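Local coordinates for berberine bridge enzyme-like protein (Arabidopsis thaliana, PDB 5D79) that is an FAD-linked oxidoreductase of the berberine bridge enzyme-like family, involved in the plant's adaptation to salt stress, at residues T92-R95 with C96-H100; S137-V140 with D141-T144; Y157-I160 with G161-K165; E443-K446 with Y447-V451; R506-R509 with V510-V514. All blocks are in the same frame, centred on the assembly; numbering follows the deposited sequence.

Contact 1 (T92-R95 with C96-H100); sequences TVIR and CAQLH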
loop_
_atom_site.group_PDB
_atom_site.type_symbol
_atom_site.label_atom_id
_atom_site.label_comp_id
_atom_site.label_asym_id
_atom_site.label_seq_id
_atom_site.Cartn_x
_atom_site.Cartn_y
_atom_site.Cartn_z
ATOM N N THR A 92 -7.891 -21.413 14.968
ATOM C CA THR A 92 -9.037 -21.562 15.844
ATOM C C THR A 92 -10.052 -20.459 15.589
ATOM O O THR A 92 -11.258 -20.693 15.644
ATOM C CB THR A 92 -8.600 -21.558 17.309
ATOM O OG1 THR A 92 -7.697 -22.646 17.527
ATOM C CG2 THR A 92 -9.794 -21.707 18.233
ATOM N N VAL A 93 -9.564 -19.260 15.290
ATOM C CA VAL A 93 -10.460 -18.151 15.002
ATOM C C VAL A 93 -11.237 -18.408 13.716
ATOM O O VAL A 93 -12.453 -18.249 13.676
ATOM C CB VAL A 93 -9.705 -16.829 14.885
ATOM C CG1 VAL A 93 -10.649 -15.747 14.446
ATOM C CG2 VAL A 93 -9.077 -16.461 16.223
ATOM N N ILE A 94 -10.525 -18.829 12.676
ATOM C CA ILE A 94 -11.136 -19.177 11.393
ATOM C C ILE A 94 -12.155 -20.304 11.537
ATOM O O ILE A 94 -13.275 -20.203 11.035
ATOM C CB ILE A 94 -10.063 -19.594 10.338
ATOM C CG1 ILE A 94 -9.056 -18.458 10.088
ATOM C CG2 ILE A 94 -10.717 -20.020 9.036
ATOM C CD1 ILE A 94 -9.672 -17.058 10.076
ATOM N N ARG A 95 -11.775 -21.372 12.233
ATOM C CA ARG A 95 -12.675 -22.506 12.443
ATOM C C ARG A 95 -13.909 -22.163 13.289
ATOM O O ARG A 95 -15.034 -22.493 12.906
ATOM C CB ARG A 95 -11.914 -23.665 13.078
ATOM C CG ARG A 95 -10.826 -24.201 12.168
ATOM C CD ARG A 95 -10.441 -25.628 12.507
ATOM N NE ARG A 95 -9.180 -26.017 11.878
ATOM C CZ ARG A 95 -8.006 -26.029 12.504
ATOM N NH1 ARG A 95 -7.928 -25.679 13.784
ATOM N NH2 ARG A 95 -6.907 -26.395 11.853
ATOM N N CYS A 96 -13.705 -21.495 14.420
ATOM C CA CYS A 96 -14.818 -21.107 15.291
ATOM C C CYS A 96 -15.755 -20.086 14.662
ATOM O O CYS A 96 -16.965 -20.153 14.866
ATOM C CB CYS A 96 -14.301 -20.539 16.613
ATOM S SG CYS A 96 -13.560 -21.742 17.724
ATOM N N ALA A 97 -15.192 -19.125 13.929
ATOM C CA ALA A 97 -15.983 -18.084 13.273
ATOM C C ALA A 97 -17.005 -18.722 12.339
ATOM O O ALA A 97 -18.212 -18.470 12.429
ATOM C CB ALA A 97 -15.076 -17.117 12.498
ATOM N N GLN A 98 -16.499 -19.567 11.453
ATOM C CA GLN A 98 -17.331 -20.259 10.493
ATOM C C GLN A 98 -18.375 -21.139 11.173
ATOM O O GLN A 98 -19.489 -21.278 10.674
ATOM C CB GLN A 98 -16.454 -21.087 9.560
ATOM C CG GLN A 98 -15.450 -20.240 8.822
ATOM C CD GLN A 98 -14.771 -20.977 7.694
ATOM O OE1 GLN A 98 -15.397 -21.319 6.691
ATOM N NE2 GLN A 98 -13.476 -21.225 7.849
ATOM N N LEU A 99 -18.018 -21.714 12.317
ATOM C CA LEU A 99 -18.922 -22.604 13.043
ATOM C C LEU A 99 -20.082 -21.837 13.682
ATOM O O LEU A 99 -21.163 -22.378 13.864
ATOM C CB LEU A 99 -18.156 -23.383 14.117
ATOM C CG LEU A 99 -18.885 -24.541 14.799
ATOM C CD1 LEU A 99 -18.858 -25.791 13.920
ATOM C CD2 LEU A 99 -18.290 -24.819 16.168
ATOM N N HIS A 100 -19.863 -20.570 14.008
ATOM C CA HIS A 100 -20.883 -19.811 14.716
ATOM C C HIS A 100 -21.373 -18.602 13.922
ATOM O O HIS A 100 -22.118 -17.769 14.439
ATOM C CB HIS A 100 -20.350 -19.381 16.083
ATOM C CG HIS A 100 -19.978 -20.529 16.967
ATOM N ND1 HIS A 100 -20.909 -21.246 17.689
ATOM C CD2 HIS A 100 -18.776 -21.093 17.239
ATOM C CE1 HIS A 100 -20.298 -22.200 18.369
ATOM N NE2 HIS A 100 -19.004 -22.127 18.117
#
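The last turns of helix 87-100, which lies within the FAD-binding PCMH-type region, bring Thr92 beside Cys96 and Ile94 beside Gln98. Backbone bonds run one turn back: Cys96 N donates to Thr92 O at 2.9 Å, and Ala97 N to Val93 O at 2.9 Å. The longer bond from Gln98 N to Ile94 O is weak. At Thr92 the two branches part company: with chi1 at -60°, OG1 sits by its own backbone N and turns back to Ser88 O, while CG2 reaches forward to Cys96 SG, 3.8 Å away. The sulfur also lies close to the peptide, its SG 3.3 Å from Thr92 O, before leaving the helix in a disulfide to Cys34 of helix 29-36. Alongside Ile94, pointing the same way, Gln98 runs out in an extended chain whose CG passes 3.1 Å from Ile94 O. Val93 and Ile94 both rest on Ile128 of strand 125-129, whereas Arg95 makes a weak bond to Ser211 O. The arrangement is that of a helix of the PCMH-type FAD-binding domain, laid on strand 125-129 and cross-linked by a disulfide to helix 29-36.

Contact 2 (S137-V140 with D141-T144); sequences SLDV and DNRT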
loop_
_atom_site.group_PDB
_atom_site.type_symbol
_atom_site.label_atom_id
_atom_site.label_comp_id
_atom_site.label_asym_id
_atom_site.label_seq_id
_atom_site.Cartn_x
_atom_site.Cartn_y
_atom_site.Cartn_z
ATOM N N SER A 137 13.075 -13.266 10.335
ATOM C CA SER A 137 14.299 -14.028 10.326
ATOM C C SER A 137 14.865 -14.098 8.911
ATOM O O SER A 137 14.318 -14.781 8.030
ATOM C CB SER A 137 14.046 -15.420 10.888
ATOM O OG SER A 137 13.233 -15.343 12.044
ATOM N N LEU A 138 15.959 -13.373 8.698
ATOM C CA LEU A 138 16.625 -13.339 7.407
ATOM C C LEU A 138 17.740 -14.370 7.322
ATOM O O LEU A 138 18.272 -14.818 8.337
ATOM C CB LEU A 138 17.194 -11.949 7.147
ATOM C CG LEU A 138 16.235 -10.806 7.463
ATOM C CD1 LEU A 138 16.941 -9.470 7.273
ATOM C CD2 LEU A 138 14.991 -10.913 6.595
ATOM N N ASP A 139 18.090 -14.736 6.099
ATOM C CA ASP A 139 19.261 -15.561 5.829
ATOM C C ASP A 139 20.126 -14.771 4.856
ATOM O O ASP A 139 20.035 -14.969 3.643
ATOM C CB ASP A 139 18.844 -16.925 5.253
ATOM C CG ASP A 139 20.034 -17.814 4.859
ATOM O OD1 ASP A 139 21.177 -17.326 4.733
ATOM O OD2 ASP A 139 19.808 -19.025 4.645
ATOM N N VAL A 140 20.959 -13.873 5.374
ATOM C CA VAL A 140 21.608 -12.899 4.501
ATOM C C VAL A 140 22.491 -13.572 3.439
ATOM O O VAL A 140 22.626 -13.059 2.328
ATOM C CB VAL A 140 22.440 -11.885 5.312
ATOM C CG1 VAL A 140 22.671 -10.629 4.512
ATOM C CG2 VAL A 140 21.712 -11.526 6.585
ATOM N N ASP A 141 23.063 -14.733 3.759
ATOM C CA ASP A 141 23.999 -15.398 2.842
ATOM C C ASP A 141 23.250 -16.063 1.687
ATOM O O ASP A 141 23.759 -16.130 0.565
ATOM C CB ASP A 141 24.860 -16.434 3.580
ATOM C CG ASP A 141 25.723 -15.819 4.692
ATOM O OD1 ASP A 141 26.168 -14.651 4.559
ATOM O OD2 ASP A 141 25.960 -16.521 5.702
ATOM N N ASN A 142 22.035 -16.535 1.965
ATOM C CA ASN A 142 21.182 -17.106 0.929
ATOM C C ASN A 142 20.127 -16.130 0.393
ATOM O O ASN A 142 19.281 -16.511 -0.423
ATOM C CB ASN A 142 20.511 -18.370 1.452
ATOM C CG ASN A 142 21.423 -19.576 1.365
ATOM O OD1 ASN A 142 22.347 -19.609 0.543
ATOM N ND2 ASN A 142 21.174 -20.573 2.205
ATOM N N ARG A 143 20.195 -14.878 0.849
ATOM C CA ARG A 143 19.361 -13.779 0.344
ATOM C C ARG A 143 17.875 -14.053 0.431
ATOM O O ARG A 143 17.125 -13.745 -0.488
ATOM C CB ARG A 143 19.726 -13.451 -1.104
ATOM C CG ARG A 143 21.078 -12.795 -1.242
ATOM C CD ARG A 143 21.463 -12.605 -2.691
ATOM N NE ARG A 143 22.742 -11.916 -2.810
ATOM C CZ ARG A 143 23.892 -12.398 -2.349
ATOM N NH1 ARG A 143 23.931 -13.573 -1.726
ATOM N NH2 ARG A 143 25.003 -11.695 -2.505
ATOM N N THR A 144 17.459 -14.631 1.544
ATOM C CA THR A 144 16.049 -14.882 1.800
ATOM C C THR A 144 15.728 -14.485 3.229
ATOM O O THR A 144 16.621 -14.180 4.012
ATOM C CB THR A 144 15.659 -16.376 1.570
ATOM O OG1 THR A 144 16.453 -17.241 2.403
ATOM C CG2 THR A 144 15.838 -16.752 0.111
#
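Asp139 and Thr144 form an antiparallel hydrogen-bonded pair that closes a tight hairpin, the chain turning through three right-handed helical residues and then Arg143, whose left-handed backbone makes a G1 beta bulge opposite Asp139. The pair is unequal: Asp139 N donates to Thr144 O at only 2.6 Å and almost straight, while the return bond from Thr144 N to Asp139 O is weak at 3.3 Å.

The side chain that organises the turn is Asp139. Its CG lies anti to the backbone N (chi1 176°), which swings the carboxylate toward Asn142, where each oxygen finds a different donor. OD1 takes the backbone bond, Asn142 N to Asp139 OD1 at 3.0 Å, from well above the carboxylate plane. OD2 is met on its syn side, somewhat out of plane, by Asn142 ND2 at 3.2 Å. The two flat groups are turned 47° against each other, and Asn142 CB tucks in 3.3 Å from Asp139 OD2. Next door, Asp141 OD2 stands 4.9 Å from Asp139 OD1, a like-charged neighbour that these donors probably help to offset. On the far limb Thr144 OG1 lies 3.7 Å from Asp139 CB.

Arg143 lays its CG near Val140 O and carries its NE to a salt bridge with Asp248, while Lys245 NZ bonds Asn142 O. Asn142 is a predicted N-glycosylation site, though no sugar is modelled. This is a surface beta hairpin with a G1 bulge, its second strand 144-148 continuing into the antiparallel sheet beside strand 238-248.

Contact 3 (Y157-I160 with G161-K165); sequences YYEI and GKTTK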
loop_
_atom_site.group_PDB
_atom_site.type_symbol
_atom_site.label_atom_id
_atom_site.label_comp_id
_atom_site.label_asym_id
_atom_site.label_seq_id
_atom_site.Cartn_x
_atom_site.Cartn_y
_atom_site.Cartn_z
ATOM N N TYR A 157 12.873 -3.317 7.001
ATOM C CA TYR A 157 13.973 -2.469 6.580
ATOM C C TYR A 157 15.083 -2.455 7.621
ATOM O O TYR A 157 16.267 -2.598 7.295
ATOM C CB TYR A 157 13.475 -1.049 6.331
ATOM C CG TYR A 157 12.653 -0.914 5.085
ATOM C CD1 TYR A 157 12.695 -1.886 4.100
ATOM C CD2 TYR A 157 11.828 0.189 4.884
ATOM C CE1 TYR A 157 11.936 -1.759 2.942
ATOM C CE2 TYR A 157 11.073 0.327 3.727
ATOM C CZ TYR A 157 11.139 -0.650 2.766
ATOM O OH TYR A 157 10.402 -0.535 1.620
ATOM N N TYR A 158 14.684 -2.288 8.877
ATOM C CA TYR A 158 15.626 -2.156 9.981
ATOM C C TYR A 158 16.447 -3.418 10.144
ATOM O O TYR A 158 17.648 -3.364 10.380
ATOM C CB TYR A 158 14.884 -1.840 11.277
ATOM C CG TYR A 158 15.783 -1.600 12.456
ATOM C CD1 TYR A 158 16.556 -0.442 12.543
ATOM C CD2 TYR A 158 15.849 -2.518 13.499
ATOM C CE1 TYR A 158 17.375 -0.211 13.637
ATOM C CE2 TYR A 158 16.662 -2.295 14.596
ATOM C CZ TYR A 158 17.422 -1.144 14.661
ATOM O OH TYR A 158 18.229 -0.934 15.756
ATOM N N GLU A 159 15.788 -4.559 10.003
ATOM C CA GLU A 159 16.439 -5.844 10.205
ATOM C C GLU A 159 17.506 -6.072 9.123
ATOM O O GLU A 159 18.650 -6.421 9.418
ATOM C CB GLU A 159 15.373 -6.949 10.226
ATOM C CG GLU A 159 15.856 -8.343 10.602
ATOM C CD GLU A 159 16.554 -8.427 11.953
ATOM O OE1 GLU A 159 16.170 -7.704 12.918
ATOM O OE2 GLU A 159 17.501 -9.245 12.030
ATOM N N ILE A 160 17.118 -5.838 7.874
ATOM C CA ILE A 160 18.042 -5.832 6.749
ATOM C C ILE A 160 19.179 -4.819 6.918
ATOM O O ILE A 160 20.349 -5.191 6.961
ATOM C CB ILE A 160 17.313 -5.508 5.451
ATOM C CG1 ILE A 160 16.191 -6.516 5.204
ATOM C CG2 ILE A 160 18.297 -5.481 4.305
ATOM C CD1 ILE A 160 15.276 -6.142 4.060
ATOM N N GLY A 161 18.827 -3.541 7.021
ATOM C CA GLY A 161 19.803 -2.471 6.994
ATOM C C GLY A 161 20.838 -2.494 8.099
ATOM O O GLY A 161 21.978 -2.094 7.879
ATOM N N LYS A 162 20.443 -2.955 9.286
ATOM C CA LYS A 162 21.353 -3.078 10.433
ATOM C C LYS A 162 22.323 -4.255 10.293
ATOM O O LYS A 162 23.356 -4.285 10.958
ATOM C CB LYS A 162 20.559 -3.241 11.730
ATOM C CG LYS A 162 19.825 -2.007 12.167
ATOM C CD LYS A 162 20.750 -1.082 12.911
ATOM C CE LYS A 162 21.243 -1.727 14.203
ATOM N NZ LYS A 162 22.137 -0.818 14.958
ATOM N N THR A 163 21.974 -5.212 9.425
ATOM C CA THR A 163 22.725 -6.459 9.230
ATOM C C THR A 163 23.698 -6.403 8.058
ATOM O O THR A 163 24.825 -6.877 8.152
ATOM C CB THR A 163 21.778 -7.658 8.985
ATOM O OG1 THR A 163 20.777 -7.718 10.012
ATOM C CG2 THR A 163 22.567 -8.962 8.959
ATOM N N THR A 164 23.240 -5.848 6.944
ATOM C CA THR A 164 24.065 -5.732 5.751
ATOM C C THR A 164 23.734 -4.467 5.004
ATOM O O THR A 164 22.591 -4.037 5.004
ATOM C CB THR A 164 23.881 -6.910 4.798
ATOM O OG1 THR A 164 24.729 -6.724 3.658
ATOM C CG2 THR A 164 22.429 -7.018 4.339
ATOM N N LYS A 165 24.741 -3.877 4.368
ATOM C CA LYS A 165 24.542 -2.678 3.566
ATOM C C LYS A 165 24.393 -2.991 2.062
ATOM O O LYS A 165 24.120 -2.099 1.252
ATOM C CB LYS A 165 25.704 -1.709 3.792
ATOM C CG LYS A 165 25.975 -1.413 5.249
ATOM C CD LYS A 165 24.787 -0.708 5.910
ATOM C CE LYS A 165 25.043 -0.448 7.388
ATOM N NZ LYS A 165 23.808 -0.066 8.125
#
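Tyr158 and Lys162, one turn apart on helix 153-163, meet in a CH-pi contact: Lys162 CG stands over one face of the phenol ring, 3.6 Å from its centroid and 19° off the normal. The ring is set for this by its CG lying anti to the backbone N (chi1 -176°), and the lysine by bends at chi2 and chi3 that fold the chain along the ring. CD follows over the CE1 side, and Lys162 CE passes 3.5 Å from Tyr158 OH, so the aliphatic chain runs beside the tyrosine in the same direction.

Hydrogen bonding changes character as the helix runs out. Gly161 N gives Tyr157 O a short, nearly linear bond of 2.7 Å, still of the ordinary helical kind, and Lys162 N to Tyr158 O follows suit. Two residues on from the Gly161 bond a side chain takes part: Thr163 OG1 donates to Glu159 O at 2.6 Å, approaching close to the direction of the carbonyl. Ile160 O is gripped twice, by Thr164 N at 3.0 Å head-on and by Thr163 N at 3.0 Å from above the carbonyl plane. This is the C-terminal end of a helix, where carbonyls run short of backbone donors, and Lys165 curls back so that its NZ reaches Gly161 O at 2.7 Å. At the other end of the segment the Tyr157 hydroxyl bonds Gly172 O.

Packing joins the helix to strand 136-139 and to helix 336-343. The side chain of Tyr157, about 9 Å from the bound FAD, sets its ring edge-to-face with Trp336, and Ile160 leans on Leu138.

Contact 4 (E443-K446 with Y447-V451); sequences ETDK and YLKWV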
loop_
_atom_site.group_PDB
_atom_site.type_symbol
_atom_site.label_atom_id
_atom_site.label_comp_id
_atom_site.label_asym_id
_atom_site.label_seq_id
_atom_site.Cartn_x
_atom_site.Cartn_y
_atom_site.Cartn_z
ATOM N N GLU A 443 -17.505 19.379 8.173
ATOM C CA GLU A 443 -16.344 20.237 7.965
ATOM C C GLU A 443 -15.254 19.544 7.144
ATOM O O GLU A 443 -14.574 20.187 6.335
ATOM C CB GLU A 443 -15.766 20.702 9.306
ATOM C CG GLU A 443 -16.694 21.598 10.123
ATOM C CD GLU A 443 -16.620 23.060 9.726
ATOM O OE1 GLU A 443 -15.823 23.396 8.822
ATOM O OE2 GLU A 443 -17.356 23.876 10.329
ATOM N N THR A 444 -15.087 18.239 7.345
ATOM C CA THR A 444 -14.058 17.493 6.627
ATOM C C THR A 444 -14.520 17.093 5.230
ATOM O O THR A 444 -13.765 16.499 4.468
ATOM C CB THR A 444 -13.639 16.233 7.400
ATOM O OG1 THR A 444 -14.738 15.321 7.459
ATOM C CG2 THR A 444 -13.225 16.600 8.806
ATOM N N ASP A 445 -15.769 17.417 4.914
ATOM C CA ASP A 445 -16.337 17.162 3.596
ATOM C C ASP A 445 -15.547 17.850 2.488
ATOM O O ASP A 445 -15.398 17.308 1.391
ATOM C CB ASP A 445 -17.791 17.638 3.536
ATOM C CG ASP A 445 -18.789 16.553 3.884
ATOM O OD1 ASP A 445 -18.368 15.439 4.266
ATOM O OD2 ASP A 445 -20.007 16.835 3.780
ATOM N N LYS A 446 -15.049 19.049 2.772
ATOM C CA LYS A 446 -14.371 19.853 1.764
ATOM C C LYS A 446 -13.115 19.162 1.212
ATOM O O LYS A 446 -12.697 19.425 0.080
ATOM C CB LYS A 446 -14.018 21.228 2.344
ATOM C CG LYS A 446 -12.951 21.216 3.435
ATOM C CD LYS A 446 -12.893 22.555 4.175
ATOM C CE LYS A 446 -11.929 22.515 5.363
ATOM N NZ LYS A 446 -12.171 23.617 6.352
ATOM N N TYR A 447 -12.532 18.273 2.014
ATOM C CA TYR A 447 -11.352 17.515 1.616
ATOM C C TYR A 447 -11.714 16.384 0.652
ATOM O O TYR A 447 -11.039 16.153 -0.358
ATOM C CB TYR A 447 -10.651 16.938 2.847
ATOM C CG TYR A 447 -10.180 17.954 3.876
ATOM C CD1 TYR A 447 -9.161 18.850 3.580
ATOM C CD2 TYR A 447 -10.732 17.992 5.161
ATOM C CE1 TYR A 447 -8.712 19.771 4.524
ATOM C CE2 TYR A 447 -10.288 18.905 6.107
ATOM C CZ TYR A 447 -9.277 19.790 5.780
ATOM O OH TYR A 447 -8.821 20.701 6.698
ATOM N N LEU A 448 -12.776 15.663 0.986
ATOM C CA LEU A 448 -13.328 14.643 0.101
ATOM C C LEU A 448 -13.670 15.260 -1.250
ATOM O O LEU A 448 -13.233 14.769 -2.300
ATOM C CB LEU A 448 -14.576 14.005 0.723
ATOM C CG LEU A 448 -14.393 12.731 1.549
ATOM C CD1 LEU A 448 -13.129 12.769 2.372
ATOM C CD2 LEU A 448 -15.585 12.517 2.442
ATOM N N LYS A 449 -14.445 16.345 -1.207
ATOM C CA LYS A 449 -14.850 17.058 -2.411
ATOM C C LYS A 449 -13.654 17.486 -3.235
ATOM O O LYS A 449 -13.689 17.378 -4.456
ATOM C CB LYS A 449 -15.700 18.281 -2.065
ATOM C CG LYS A 449 -17.105 17.932 -1.567
ATOM C CD LYS A 449 -17.951 19.168 -1.270
ATOM C CE LYS A 449 -19.259 18.773 -0.618
ATOM N NZ LYS A 449 -19.032 17.894 0.568
ATOM N N TRP A 450 -12.606 17.963 -2.563
ATOM C CA TRP A 450 -11.382 18.392 -3.234
ATOM C C TRP A 450 -10.758 17.237 -4.013
ATOM O O TRP A 450 -10.427 17.374 -5.198
ATOM C CB TRP A 450 -10.358 18.961 -2.229
ATOM C CG TRP A 450 -9.156 19.523 -2.943
ATOM C CD1 TRP A 450 -9.013 20.793 -3.428
ATOM C CD2 TRP A 450 -7.954 18.814 -3.314
ATOM N NE1 TRP A 450 -7.794 20.926 -4.057
ATOM C CE2 TRP A 450 -7.128 19.726 -4.004
ATOM C CE3 TRP A 450 -7.498 17.503 -3.125
ATOM C CZ2 TRP A 450 -5.863 19.366 -4.502
ATOM C CZ3 TRP A 450 -6.243 17.152 -3.624
ATOM C CH2 TRP A 450 -5.444 18.080 -4.301
ATOM N N VAL A 451 -10.610 16.098 -3.343
ATOM C CA VAL A 451 -9.992 14.918 -3.938
ATOM C C VAL A 451 -10.868 14.360 -5.068
ATOM O O VAL A 451 -10.362 13.924 -6.108
ATOM C CB VAL A 451 -9.732 13.825 -2.864
ATOM C CG1 VAL A 451 -9.170 12.563 -3.493
ATOM C CG2 VAL A 451 -8.776 14.335 -1.807
#
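Tyr447 lies against both Thr444 and Lys446, and its side chain can be followed outward atom by atom. CB starts 3.5 Å from Thr444 O, and with CG beside the backbone N (chi1 -59°) the ring swings back along the helix, so that CD2 also comes within 3.5 Å of Thr444 O, met at the ring edge near its plane. Over one face, almost on the normal, stands Lys446 CG, 4.2 Å from the ring centroid in a CH-pi contact. Further out Lys446 CE keeps the ring company, 3.8 Å from Tyr447 CZ, and the hydroxyl at the tip bonds Glu437 OE1. The turn belongs to helix 441-458, which packs against the seven-stranded antiparallel sheet, where Trp433 of strand 425-434 stacks on the Tyr447 ring. Cut back to an alanine, this position would probably leave the Lys446 chain and the Trp433 ring without the surface they rest on, and Glu437 without this hydrogen bond. On the other flank Asp445 and Lys449 pair by charge, Asp445 OD2 lying 3.5 Å from Lys449 NZ, since the lysine bends back at its last torsion. Their backbones are joined more firmly, Lys449 N to Asp445 O at 2.9 Å in a straight bond.

Contact 5 (R506-R509 with V510-V514); sequences RLVR and VKTRV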
loop_
_atom_site.group_PDB
_atom_site.type_symbol
_atom_site.label_atom_id
_atom_site.label_comp_id
_atom_site.label_asym_id
_atom_site.label_seq_id
_atom_site.Cartn_x
_atom_site.Cartn_y
_atom_site.Cartn_z
ATOM N N ARG A 506 -9.156 -14.658 -13.495
ATOM C CA ARG A 506 -8.348 -15.667 -12.804
ATOM C C ARG A 506 -8.518 -15.603 -11.281
ATOM O O ARG A 506 -8.726 -16.632 -10.633
ATOM C CB ARG A 506 -6.865 -15.535 -13.158
ATOM C CG ARG A 506 -6.032 -16.621 -12.491
ATOM C CD ARG A 506 -4.562 -16.619 -12.876
ATOM N NE ARG A 506 -3.883 -17.748 -12.239
ATOM C CZ ARG A 506 -2.571 -17.954 -12.250
ATOM N NH1 ARG A 506 -1.767 -17.112 -12.874
ATOM N NH2 ARG A 506 -2.068 -19.010 -11.630
ATOM N N LEU A 507 -8.431 -14.395 -10.720
ATOM C CA LEU A 507 -8.616 -14.182 -9.288
ATOM C C LEU A 507 -9.933 -14.800 -8.804
ATOM O O LEU A 507 -9.976 -15.438 -7.747
ATOM C CB LEU A 507 -8.581 -12.685 -8.964
ATOM C CG LEU A 507 -7.200 -12.040 -8.961
ATOM C CD1 LEU A 507 -7.310 -10.541 -9.142
ATOM C CD2 LEU A 507 -6.469 -12.388 -7.670
ATOM N N VAL A 508 -10.992 -14.609 -9.596
ATOM C CA VAL A 508 -12.321 -15.157 -9.305
ATOM C C VAL A 508 -12.319 -16.683 -9.371
ATOM O O VAL A 508 -12.946 -17.348 -8.542
ATOM C CB VAL A 508 -13.387 -14.585 -10.278
ATOM C CG1 VAL A 508 -14.574 -15.522 -10.419
ATOM C CG2 VAL A 508 -13.853 -13.218 -9.806
ATOM N N ARG A 509 -11.599 -17.237 -10.342
ATOM C CA ARG A 509 -11.446 -18.686 -10.419
ATOM C C ARG A 509 -10.702 -19.196 -9.182
ATOM O O ARG A 509 -11.160 -20.125 -8.506
ATOM C CB ARG A 509 -10.712 -19.100 -11.700
ATOM C CG ARG A 509 -11.403 -18.686 -13.004
ATOM C CD ARG A 509 -12.886 -19.035 -13.035
ATOM N NE ARG A 509 -13.441 -18.976 -14.393
ATOM C CZ ARG A 509 -14.013 -17.903 -14.931
ATOM N NH1 ARG A 509 -14.119 -16.778 -14.233
ATOM N NH2 ARG A 509 -14.482 -17.955 -16.170
ATOM N N VAL A 510 -9.568 -18.574 -8.875
ATOM C CA VAL A 510 -8.794 -18.968 -7.700
ATOM C C VAL A 510 -9.656 -18.811 -6.445
ATOM O O VAL A 510 -9.723 -19.718 -5.615
ATOM C CB VAL A 510 -7.482 -18.151 -7.566
ATOM C CG1 VAL A 510 -6.749 -18.536 -6.296
ATOM C CG2 VAL A 510 -6.583 -18.373 -8.772
ATOM N N LYS A 511 -10.350 -17.679 -6.343
ATOM C CA LYS A 511 -11.260 -17.421 -5.224
ATOM C C LYS A 511 -12.304 -18.528 -5.058
ATOM O O LYS A 511 -12.617 -18.942 -3.942
ATOM C CB LYS A 511 -11.956 -16.071 -5.416
ATOM C CG LYS A 511 -13.128 -15.805 -4.487
ATOM C CD LYS A 511 -12.713 -15.629 -3.037
ATOM C CE LYS A 511 -13.908 -15.152 -2.212
ATOM N NZ LYS A 511 -13.682 -15.089 -0.740
ATOM N N THR A 512 -12.827 -19.021 -6.171
ATOM C CA THR A 512 -13.876 -20.026 -6.116
ATOM C C THR A 512 -13.340 -21.375 -5.640
ATOM O O THR A 512 -14.031 -22.104 -4.933
ATOM C CB THR A 512 -14.570 -20.166 -7.479
ATOM O OG1 THR A 512 -15.098 -18.887 -7.852
ATOM C CG2 THR A 512 -15.722 -21.181 -7.416
ATOM N N ARG A 513 -12.100 -21.698 -5.978
ATOM C CA ARG A 513 -11.532 -22.964 -5.515
ATOM C C ARG A 513 -11.148 -22.897 -4.045
ATOM O O ARG A 513 -11.559 -23.743 -3.257
ATOM C CB ARG A 513 -10.306 -23.365 -6.345
ATOM C CG ARG A 513 -9.737 -24.732 -5.984
ATOM C CD ARG A 513 -8.501 -25.068 -6.806
ATOM N NE ARG A 513 -7.358 -24.213 -6.486
ATOM C CZ ARG A 513 -6.411 -24.528 -5.605
ATOM N NH1 ARG A 513 -6.475 -25.691 -4.949
ATOM N NH2 ARG A 513 -5.403 -23.681 -5.375
ATOM N N VAL A 514 -10.378 -21.877 -3.681
ATOM C CA VAL A 514 -9.737 -21.817 -2.367
ATOM C C VAL A 514 -10.696 -21.376 -1.251
ATOM O O VAL A 514 -10.481 -21.700 -0.078
ATOM C CB VAL A 514 -8.474 -20.871 -2.390
ATOM C CG1 VAL A 514 -7.610 -21.168 -3.596
ATOM C CG2 VAL A 514 -8.851 -19.388 -2.359
#
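Val508 O is satisfied twice by Thr512, whose OG1 donates at 2.7 Å and whose N donates at 2.9 Å, the two reaching that carbonyl from opposite faces of its plane. The hydroxyl can do this because chi1 of -58° holds OG1 beside its own backbone N, pointing back along the helix; the same oxygen also accepts a bond from Val529 N. With a valine in its place, Val529 N would probably lose this acceptor and Val508 O be left with a single donor. Other carbonyls of helix 504-514, the last helix of the chain, within the berberine-like family region, each meet an amide one turn on: Val510 N to Arg506 O at 2.8 Å, Lys511 N to Leu507 O at 2.7 Å and Arg513 N to Arg509 O at 3.1 Å. Charges are met around the helix. The buried ammonium of Lys511 is held by Asp515, Asp518 and the carbonyls of Phe520 and Ser235, an arrangement likely to stabilise its charge. Arg506 pairs with Asp223 and lies in cation-pi contact with Trp226, while Arg509 pairs with Glu505. Val510 CG2 lies across the stem of Arg506, 4.1 Å from Arg506 CG.

How the contacts relate
Contact 2 is a surface turn, the one built on strand pairing; contacts 1, 3, 4 and 5 are helix turns with one buried flank. Contacts 2 and 3 share a neighbourhood: Val140 CG2 packs 3.6 Å from Thr163 CG2, joining hairpin to helix end. Contacts 1 and 5 come within about 8 Å at their nearest atoms without touching, one braced by a disulfide, the other by buried ion pairs. A threonine hydroxyl bonds a main-chain carbonyl in each of the four helical contacts, across the two segments only in 3 and 5, while 3 and 4 share lysine-over-tyrosine packing. Contact 4 lies across the chain's centre from 2 and 3, against the seven-stranded antiparallel sheet.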